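Local coordinates for uncharacterized protein (Mycobacterium tuberculosis, PDB 6Y56) that probably transfers nucleotides to tRNA acceptor stems, inactivating them as the toxin of a toxin-antitoxin system and so inhibiting growth of the bacterium, at residues Arg131-Pro136 and Glu163-Ala168; Ser137-Phe142 and Thr157-Ala162. All blocks are in the same frame, centred on the assembly; numbering follows the deposited sequence.

Contact 1: residues Arg131-Pro136 and Glu163-Ala168; sequences RPLALP and EAEACA
Leu135 and Glu165 bring the two backbones nearest each other, their CA atoms 7.0 Å apart where the irregular loop Arg131-Pro136 passes the first turn of the helix that begins at Glu163. Across that gap the backbones are joined through one carboxylate. Glu165 sets CG anti to its backbone N (chi1 -174°) and runs extended from there, reaching the peptide groups of the loop. The N-H of Ala134 meets the syn lone pair of OE2 in a short bond, 2.6 Å from N to OE2 and almost straight at 178°. The next N-H, that of Leu135, approaches OE1 on its syn side at 2.9 Å, 28° out of the carboxylate plane and more bent. Two successive amides of a loop in this nucleotidyltransferase-family fold thus share one side chain that starts on a helix. A water extends the link, donating to both OE1 of Glu165 and the carbonyl O of Leu135. OE2 also forms a salt bridge with Lys206 of helix 196-212, which would stabilise the buried negative charge. The side chain of Leu133 crosses that of Glu165 obliquely, CD2 3.7 Å from CD of Glu165, while CD1 of Leu135 lies 4.4 Å from CB of Ala164.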
loop_
_atom_site.group_PDB
_atom_site.type_symbol
_atom_site.label_atom_id
_atom_site.label_comp_id
_atom_site.label_asym_id
_atom_site.label_seq_id
_atom_site.Cartn_x
_atom_site.Cartn_y
_atom_site.Cartn_z
ATOM N N ARG A 131 -11.632 5.916 -5.647
ATOM C CA ARG A 131 -11.683 5.498 -7.041
ATOM C C ARG A 131 -11.692 3.979 -7.111
ATOM O O ARG A 131 -10.864 3.332 -6.468
ATOM C CB ARG A 131 -10.480 6.045 -7.810
ATOM C CG ARG A 131 -10.646 5.962 -9.330
ATOM C CD ARG A 131 -9.402 6.417 -10.087
ATOM N NE ARG A 131 -8.782 7.579 -9.460
ATOM C CZ ARG A 131 -7.522 7.958 -9.649
ATOM N NH1 ARG A 131 -6.718 7.280 -10.469
ATOM N NH2 ARG A 131 -7.063 9.023 -9.007
ATOM N N PRO A 132 -12.607 3.376 -7.860
ATOM C CA PRO A 132 -12.624 1.913 -7.952
ATOM C C PRO A 132 -11.324 1.363 -8.532
ATOM O O PRO A 132 -10.699 1.968 -9.407
ATOM C CB PRO A 132 -13.806 1.632 -8.888
ATOM C CG PRO A 132 -14.677 2.858 -8.777
ATOM C CD PRO A 132 -13.731 4.001 -8.578
ATOM N N LEU A 133 -10.924 0.198 -8.031
ATOM C CA LEU A 133 -9.813 -0.531 -8.630
ATOM C C LEU A 133 -10.184 -0.990 -10.031
ATOM O O LEU A 133 -11.353 -1.219 -10.353
ATOM C CB LEU A 133 -9.438 -1.745 -7.788
ATOM C CG LEU A 133 -8.804 -1.381 -6.448
ATOM C CD1 LEU A 133 -8.553 -2.623 -5.621
ATOM C CD2 LEU A 133 -7.501 -0.600 -6.632
ATOM N N ALA A 134 -9.167 -1.127 -10.870
ATOM C CA ALA A 134 -9.388 -1.499 -12.258
ATOM C C ALA A 134 -9.497 -3.002 -12.453
ATOM O O ALA A 134 -10.225 -3.446 -13.345
ATOM C CB ALA A 134 -8.253 -0.961 -13.131
ATOM N N LEU A 135 -8.799 -3.796 -11.644
ATOM C CA LEU A 135 -8.696 -5.233 -11.833
ATOM C C LEU A 135 -9.348 -5.979 -10.678
ATOM O O LEU A 135 -9.391 -5.474 -9.554
ATOM C CB LEU A 135 -7.223 -5.654 -11.906
ATOM C CG LEU A 135 -6.400 -5.041 -13.031
ATOM C CD1 LEU A 135 -4.991 -5.599 -12.994
ATOM C CD2 LEU A 135 -7.052 -5.321 -14.379
ATOM N N PRO A 136 -9.841 -7.195 -10.916
ATOM C CA PRO A 136 -10.399 -7.986 -9.816
ATOM C C PRO A 136 -9.343 -8.256 -8.760
ATOM O O PRO A 136 -8.163 -8.439 -9.058
ATOM C CB PRO A 136 -10.836 -9.286 -10.499
ATOM C CG PRO A 136 -11.015 -8.919 -11.933
ATOM C CD PRO A 136 -9.991 -7.866 -12.220
ATOM N N GLU A 163 -1.509 -7.730 -8.333
ATOM C CA GLU A 163 -0.117 -7.311 -8.278
ATOM C C GLU A 163 0.226 -6.290 -9.364
ATOM O O GLU A 163 0.974 -5.344 -9.105
ATOM C CB GLU A 163 0.811 -8.521 -8.337
ATOM C CG GLU A 163 2.240 -8.129 -8.084
ATOM C CD GLU A 163 3.157 -9.306 -7.855
ATOM O OE1 GLU A 163 2.663 -10.393 -7.480
ATOM O OE2 GLU A 163 4.380 -9.121 -8.032
ATOM N N ALA A 164 -0.300 -6.460 -10.579
ATOM C CA ALA A 164 -0.030 -5.486 -11.637
ATOM C C ALA A 164 -0.584 -4.118 -11.270
ATOM O O ALA A 164 0.025 -3.084 -11.581
ATOM C CB ALA A 164 -0.655 -5.947 -12.950
ATOM N N GLU A 165 -1.755 -4.091 -10.625
ATOM C CA GLU A 165 -2.354 -2.827 -10.220
ATOM C C GLU A 165 -1.600 -2.203 -9.049
ATOM O O GLU A 165 -1.453 -0.982 -8.987
ATOM C CB GLU A 165 -3.837 -3.025 -9.906
ATOM C CG GLU A 165 -4.569 -1.729 -9.626
ATOM C CD GLU A 165 -6.055 -1.826 -9.866
ATOM O OE1 GLU A 165 -6.595 -2.955 -9.929
ATOM O OE2 GLU A 165 -6.696 -0.766 -9.988
ATOM N N ALA A 166 -1.124 -3.019 -8.105
ATOM C CA ALA A 166 -0.325 -2.476 -7.011
ATOM C C ALA A 166 0.939 -1.811 -7.540
ATOM O O ALA A 166 1.328 -0.727 -7.080
ATOM C CB ALA A 166 0.041 -3.595 -6.032
ATOM N N CYS A 167 1.581 -2.439 -8.529
ATOM C CA CYS A 167 2.778 -1.855 -9.113
ATOM C C CYS A 167 2.443 -0.552 -9.838
ATOM O O CYS A 167 3.136 0.461 -9.662
ATOM C CB CYS A 167 3.425 -2.874 -10.046
ATOM S SG CYS A 167 5.040 -2.381 -10.654
ATOM N N ALA A 168 1.345 -0.537 -10.602
ATOM C CA ALA A 168 0.936 0.684 -11.296
ATOM C C ALA A 168 0.627 1.809 -10.312
ATOM O O ALA A 168 0.979 2.969 -10.559
ATOM C CB ALA A 168 -0.267 0.400 -12.199
HETATM O O HOH W 1 -6.916 -5.094 -8.173
#

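Contact 2: residues Ser137-Phe142 and Thr157-Ala162; sequences SELLAF and TLPVVA
Glu138 and Val160 form a hydrogen-bonded antiparallel pair, with bonds of unlike shape. The N-H of Glu138 points almost straight at O of Val160, 2.8 Å from N to O and within the carbonyl plane; in the return bond, N of Val160 stands well above the carbonyl plane of Glu138. Leu140 and Leu158 repeat the exchange, N of Leu140 lying 2.8 Å from O of Leu158, and together the four bonds build an antiparallel pair of strands. Pro159 and Val161 bond through their backbones to Phe48, and OE1 of Glu138 forms a salt bridge with Arg58 of helix 50-59. Between the bonded pairs, Leu139 faces Pro159 in a non-hydrogen-bonded position, so the proline's missing N-H costs the pairing nothing.

On the face carrying Leu139 and Pro159, chi2 of Leu139 (65°) sets CD1 over the N-CD side of the proline ring, 4.1 Å from CD of Pro159. CG and both methyls of Leu139 also approach OG1 of Thr157. OG of Ser137 is 3.4 Å from CB of Pro159 while hydrogen-bonding to Asp43. On the face of Glu138, Leu140 and Val160, the latter two side chains cross at about a right angle, CD1 of Leu140 4.1 Å from CB of Val160. Beyond the strand, CE1 of Phe142 meets CD1 of Leu158 at 3.9 Å. Backbone bonds therefore set the strand pairing, while the Glu138, Leu140 and Val160 face meets helix 50-59 through both apolar packing and an ion pair, and that of Leu139 and Thr157 is more open.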
loop_
_atom_site.group_PDB
_atom_site.type_symbol
_atom_site.label_atom_id
_atom_site.label_comp_id
_atom_site.label_asym_id
_atom_site.label_seq_id
_atom_site.Cartn_x
_atom_site.Cartn_y
_atom_site.Cartn_z
ATOM N N SER A 137 -9.782 -8.288 -7.509
ATOM C CA SER A 137 -8.866 -8.571 -6.414
ATOM C C SER A 137 -8.446 -10.037 -6.430
ATOM O O SER A 137 -9.071 -10.893 -7.072
ATOM C CB SER A 137 -9.538 -8.287 -5.072
ATOM O OG SER A 137 -10.754 -8.995 -4.939
ATOM N N GLU A 138 -7.384 -10.316 -5.693
ATOM C CA GLU A 138 -6.876 -11.661 -5.502
ATOM C C GLU A 138 -7.040 -11.935 -4.026
ATOM O O GLU A 138 -6.427 -11.288 -3.172
ATOM C CB GLU A 138 -5.410 -11.715 -5.891
ATOM C CG GLU A 138 -4.835 -13.123 -5.981
ATOM C CD GLU A 138 -3.375 -13.185 -6.377
ATOM O OE1 GLU A 138 -2.719 -12.130 -6.430
ATOM O OE2 GLU A 138 -2.895 -14.304 -6.639
ATOM N N LEU A 139 -7.772 -13.022 -3.752
ATOM C CA LEU A 139 -8.008 -13.520 -2.372
ATOM C C LEU A 139 -6.716 -14.180 -1.886
ATOM O O LEU A 139 -6.349 -15.243 -2.421
ATOM C CB LEU A 139 -9.149 -14.537 -2.393
ATOM C CG LEU A 139 -9.559 -15.058 -1.020
ATOM C CD1 LEU A 139 -10.130 -13.936 -0.169
ATOM C CD2 LEU A 139 -10.556 -16.200 -1.148
ATOM N N LEU A 140 -6.084 -13.598 -0.871
ATOM C CA LEU A 140 -4.774 -14.131 -0.429
ATOM C C LEU A 140 -4.731 -14.381 1.076
ATOM O O LEU A 140 -5.319 -13.617 1.846
ATOM C CB LEU A 140 -3.688 -13.101 -0.764
ATOM C CG LEU A 140 -3.377 -12.869 -2.241
ATOM C CD1 LEU A 140 -2.292 -11.813 -2.390
ATOM C CD2 LEU A 140 -2.948 -14.164 -2.908
ATOM N N ALA A 141 -4.070 -15.471 1.438
ATOM C CA ALA A 141 -3.679 -15.719 2.818
ATOM C C ALA A 141 -2.514 -14.807 3.218
ATOM O O ALA A 141 -1.790 -14.272 2.377
ATOM C CB ALA A 141 -3.263 -17.189 3.033
ATOM N N PHE A 142 -2.355 -14.609 4.528
ATOM C CA PHE A 142 -1.149 -13.962 5.029
ATOM C C PHE A 142 0.036 -14.909 4.873
ATOM O O PHE A 142 -0.093 -16.125 5.062
ATOM C CB PHE A 142 -1.291 -13.665 6.521
ATOM C CG PHE A 142 -2.178 -12.487 6.840
ATOM C CD1 PHE A 142 -3.503 -12.421 6.418
ATOM C CD2 PHE A 142 -1.675 -11.440 7.578
ATOM C CE1 PHE A 142 -4.303 -11.310 6.744
ATOM C CE2 PHE A 142 -2.465 -10.340 7.912
ATOM C CZ PHE A 142 -3.769 -10.274 7.494
ATOM N N THR A 157 -8.148 -14.936 5.105
ATOM C CA THR A 157 -7.837 -14.631 3.720
ATOM C C THR A 157 -8.588 -13.364 3.351
ATOM O O THR A 157 -9.729 -13.161 3.779
ATOM C CB THR A 157 -8.211 -15.780 2.778
ATOM O OG1 THR A 157 -9.613 -16.085 2.864
ATOM C CG2 THR A 157 -7.406 -17.019 3.113
ATOM N N LEU A 158 -7.924 -12.493 2.589
ATOM C CA LEU A 158 -8.487 -11.186 2.277
ATOM C C LEU A 158 -8.344 -10.910 0.788
ATOM O O LEU A 158 -7.330 -11.278 0.187
ATOM C CB LEU A 158 -7.733 -10.083 3.038
ATOM C CG LEU A 158 -7.906 -10.081 4.559
ATOM C CD1 LEU A 158 -7.008 -9.012 5.144
ATOM C CD2 LEU A 158 -9.352 -9.831 4.917
ATOM N N PRO A 159 -9.323 -10.249 0.175
ATOM C CA PRO A 159 -9.137 -9.752 -1.194
ATOM C C PRO A 159 -8.114 -8.632 -1.197
ATOM O O PRO A 159 -8.240 -7.646 -0.468
ATOM C CB PRO A 159 -10.525 -9.245 -1.595
ATOM C CG PRO A 159 -11.255 -9.092 -0.347
ATOM C CD PRO A 159 -10.660 -9.970 0.707
ATOM N N VAL A 160 -7.104 -8.793 -2.036
ATOM C CA VAL A 160 -5.975 -7.878 -2.131
ATOM C C VAL A 160 -5.880 -7.368 -3.564
ATOM O O VAL A 160 -6.220 -8.074 -4.521
ATOM C CB VAL A 160 -4.677 -8.602 -1.688
ATOM C CG1 VAL A 160 -3.411 -7.790 -2.003
ATOM C CG2 VAL A 160 -4.737 -8.937 -0.192
ATOM N N VAL A 161 -5.391 -6.132 -3.715
ATOM C CA VAL A 161 -5.175 -5.560 -5.038
ATOM C C VAL A 161 -4.320 -6.493 -5.890
ATOM O O VAL A 161 -3.340 -7.086 -5.422
ATOM C CB VAL A 161 -4.536 -4.165 -4.870
ATOM C CG1 VAL A 161 -3.166 -4.249 -4.174
ATOM C CG2 VAL A 161 -4.408 -3.440 -6.208
ATOM N N ALA A 162 -4.692 -6.614 -7.162
ATOM C CA ALA A 162 -3.892 -7.410 -8.079
ATOM C C ALA A 162 -2.488 -6.841 -8.154
ATOM O O ALA A 162 -2.280 -5.624 -8.060
ATOM C CB ALA A 162 -4.517 -7.388 -9.471
#

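Overall arrangement
Both contacts are partly buried, but no touching residue of contact 1 is exposed, whereas contact 2 has an exposed edge at Leu139, Ala141 and Thr157. Contact 2 is nested inside the loop closed by contact 1, and strand 157-160 leads through Val161 and Ala162 into helix 163-174. Contact 2 is regular strand pairing, backbone-bonded at Pro159 and Val161 to Phe48 of strand 47-49, an outermost strand of the mixed sheet. Contact 1, which buries less surface between its segments, joins a loop to a helix through a buried carboxylate, against helices 196-212 and 281-292. The two meet in apolar packing, with CB of Ala166 3.8 Å from CG1 of Val161 and Leu135 touching Ala162.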